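Local coordinates for uncharacterized conserved protein (Thermotoga maritima, PDB 2ZBV), which binds adenosine between subunits and, as a member of the SAM hydrolase and SAM-dependent halogenase family, probably cleaves S-adenosyl-L-methionine, at residues E227-P232 and E239-L244. Sequence-based numbering, arbitrary orientation.
Sequences ELLVHP and EIAVNL. With ADN (adenosine), chain F.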
loop_
_atom_site.group_PDB
_atom_site.type_symbol
_atom_site.label_atom_id
_atom_site.label_comp_id
_atom_site.label_asym_id
_atom_site.label_seq_id
_atom_site.Cartn_x
_atom_site.Cartn_y
_atom_site.Cartn_z
ATOM N N GLU A 227 28.619 1.140 8.620
ATOM C CA GLU A 227 29.641 0.637 7.701
ATOM C C GLU A 227 29.057 -0.059 6.467
ATOM O O GLU A 227 27.974 -0.643 6.524
ATOM C CB GLU A 227 30.568 -0.348 8.424
ATOM C CG GLU A 227 31.402 0.258 9.538
ATOM C CD GLU A 227 32.222 1.452 9.081
ATOM O OE1 GLU A 227 32.850 1.377 8.002
ATOM O OE2 GLU A 227 32.245 2.466 9.809
ATOM N N LEU A 228 29.798 -0.000 5.362
ATOM C CA LEU A 228 29.399 -0.622 4.096
ATOM C C LEU A 228 29.677 -2.124 4.070
ATOM O O LEU A 228 30.638 -2.599 4.674
ATOM C CB LEU A 228 30.157 0.017 2.927
ATOM C CG LEU A 228 29.712 1.382 2.402
ATOM C CD1 LEU A 228 30.863 2.019 1.624
ATOM C CD2 LEU A 228 28.472 1.220 1.521
ATOM N N LEU A 229 28.836 -2.867 3.359
ATOM C CA LEU A 229 29.018 -4.304 3.231
ATOM C C LEU A 229 28.492 -4.786 1.891
ATOM O O LEU A 229 27.576 -4.191 1.309
ATOM C CB LEU A 229 28.290 -5.068 4.344
ATOM C CG LEU A 229 26.758 -4.973 4.376
ATOM C CD1 LEU A 229 26.150 -6.299 4.818
ATOM C CD2 LEU A 229 26.347 -3.845 5.308
ATOM N N VAL A 230 29.088 -5.868 1.405
ATOM C CA VAL A 230 28.673 -6.483 0.154
ATOM C C VAL A 230 28.138 -7.848 0.549
ATOM O O VAL A 230 28.784 -8.586 1.296
ATOM C CB VAL A 230 29.864 -6.644 -0.821
ATOM C CG1 VAL A 230 29.523 -7.644 -1.903
ATOM C CG2 VAL A 230 30.204 -5.292 -1.446
ATOM N N HIS A 231 26.950 -8.187 0.068
ATOM C CA HIS A 231 26.373 -9.473 0.416
ATOM C C HIS A 231 25.392 -9.937 -0.653
ATOM O O HIS A 231 25.091 -9.201 -1.602
ATOM C CB HIS A 231 25.650 -9.361 1.762
ATOM C CG HIS A 231 24.403 -8.534 1.702
ATOM N ND1 HIS A 231 23.150 -9.060 1.926
ATOM C CD2 HIS A 231 24.213 -7.226 1.403
ATOM C CE1 HIS A 231 22.242 -8.114 1.770
ATOM N NE2 HIS A 231 22.859 -6.991 1.452
ATOM N N PRO A 232 24.904 -11.179 -0.531
ATOM C CA PRO A 232 23.946 -11.665 -1.529
ATOM C C PRO A 232 22.544 -11.316 -1.031
ATOM O O PRO A 232 22.201 -11.664 0.094
ATOM C CB PRO A 232 24.198 -13.167 -1.540
ATOM C CG PRO A 232 24.533 -13.457 -0.097
ATOM C CD PRO A 232 25.429 -12.290 0.290
ATOM N N GLU A 239 24.460 -7.372 -3.516
ATOM C CA GLU A 239 23.880 -6.129 -3.030
ATOM C C GLU A 239 24.864 -5.390 -2.128
ATOM O O GLU A 239 25.670 -6.009 -1.423
ATOM C CB GLU A 239 22.593 -6.437 -2.252
ATOM C CG GLU A 239 21.895 -5.229 -1.627
ATOM C CD GLU A 239 20.579 -5.614 -0.955
ATOM O OE1 GLU A 239 20.609 -6.189 0.154
ATOM O OE2 GLU A 239 19.513 -5.355 -1.547
ATOM N N ILE A 240 24.817 -4.062 -2.174
ATOM C CA ILE A 240 25.679 -3.249 -1.326
ATOM C C ILE A 240 24.760 -2.580 -0.318
ATOM O O ILE A 240 23.763 -1.963 -0.693
ATOM C CB ILE A 240 26.437 -2.153 -2.119
ATOM C CG1 ILE A 240 27.381 -2.793 -3.137
ATOM C CG2 ILE A 240 27.248 -1.278 -1.164
ATOM C CD1 ILE A 240 26.792 -2.897 -4.519
ATOM N N ALA A 241 25.087 -2.716 0.962
ATOM C CA ALA A 241 24.274 -2.113 2.011
ATOM C C ALA A 241 25.137 -1.414 3.049
ATOM O O ALA A 241 26.343 -1.635 3.117
ATOM C CB ALA A 241 23.431 -3.183 2.693
ATOM N N VAL A 242 24.508 -0.547 3.831
ATOM C CA VAL A 242 25.183 0.146 4.924
ATOM C C VAL A 242 24.408 -0.338 6.138
ATOM O O VAL A 242 23.181 -0.209 6.188
ATOM C CB VAL A 242 25.056 1.692 4.814
ATOM C CG1 VAL A 242 25.522 2.355 6.103
ATOM C CG2 VAL A 242 25.889 2.204 3.638
ATOM N N ASN A 243 25.107 -0.920 7.104
ATOM C CA ASN A 243 24.444 -1.420 8.293
ATOM C C ASN A 243 23.708 -0.306 9.024
ATOM O O ASN A 243 24.320 0.647 9.507
ATOM C CB ASN A 243 25.454 -2.089 9.225
ATOM C CG ASN A 243 24.807 -2.620 10.475
ATOM O OD1 ASN A 243 23.648 -3.023 10.450
ATOM N ND2 ASN A 243 25.549 -2.634 11.577
ATOM N N LEU A 244 22.386 -0.430 9.093
ATOM C CA LEU A 244 21.549 0.565 9.757
ATOM C C LEU A 244 21.676 1.927 9.085
ATOM O O LEU A 244 21.501 2.968 9.723
ATOM C CB LEU A 244 21.913 0.662 11.244
ATOM C CG LEU A 244 21.434 -0.523 12.101
ATOM C CD1 LEU A 244 22.123 -0.530 13.468
ATOM C CD2 LEU A 244 19.925 -0.439 12.256
HETATM O "O5'" ADN F . 14.977 -9.181 6.617
HETATM C "C5'" ADN F . 14.148 -8.028 6.683
HETATM C "C4'" ADN F . 14.754 -7.057 7.688
HETATM O "O4'" ADN F . 16.073 -6.620 7.270
HETATM C "C3'" ADN F . 13.911 -5.774 7.849
HETATM O "O3'" ADN F . 12.980 -5.925 8.907
HETATM C "C2'" ADN F . 14.972 -4.662 8.087
HETATM O "O2'" ADN F . 14.802 -4.025 9.368
HETATM C "C1'" ADN F . 16.327 -5.372 7.969
HETATM N N9 ADN F . 17.270 -4.556 7.190
HETATM C C8 ADN F . 17.167 -4.250 5.853
HETATM N N7 ADN F . 18.164 -3.507 5.485
HETATM C C5 ADN F . 18.973 -3.283 6.543
HETATM C C6 ADN F . 20.187 -2.557 6.750
HETATM N N6 ADN F . 20.781 -1.879 5.708
HETATM N N1 ADN F . 20.739 -2.549 7.983
HETATM C C2 ADN F . 20.174 -3.204 9.006
HETATM N N3 ADN F . 19.038 -3.893 8.853
HETATM C C4 ADN F . 18.414 -3.957 7.655
#
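Two main-chain groups grip the adenine where this antiparallel pairing runs out: ADN N6 donates to Val242 O (3.0 Å, nearly straight), and Leu244 N donates to ADN N1 at 2.9 Å. The hairpin of strands 228-232 and 237-242, in the C-terminal domain, leads into these two backbone groups. Its last rung, Asn243 N to Glu227 O at 2.9 Å, lies in the carbonyl plane, while Asn243 ND2 makes a weak bond to Asp224 O. Leu229 with Ala241 and His231 with Glu239 form the hydrogen-bonded pairs; Leu228 with Val242 and Val230 with Ile240 are the non-hydrogen-bonded ones.

On the face carrying Leu228 and Val242, the two side chains cross obliquely, and CD2 of Leu228 presses tightly on CG2 of Val242 (3.5 Å); helix 247-251 covers both. The face bearing Ala241 is more polar. His231 CG sits in the crowded position between backbone N and carbonyl carbon (chi1 70°), which brings the imidazole alongside the extended Glu239 chain. There His231 NE2 donates to Glu239 OE1 at 2.7 Å near the ring plane, but the bond is weak because its N-H angle is only 116°, with ring and carboxylate planes 50° apart. Phe220 meets the His231 ring edge-to-face, and Thr125 of the second subunit packs on it. An alanine in place of His231 would probably deprive Glu239 of this partner and loosen the packing against Phe220, an adenosine-binding residue.

The buried carboxylate would be expected to favour a protonated imidazole, whereas the two main-chain bonds to adenine probably depend more on the backbone's course at the strand end than on the side chains of Val242 and Leu244.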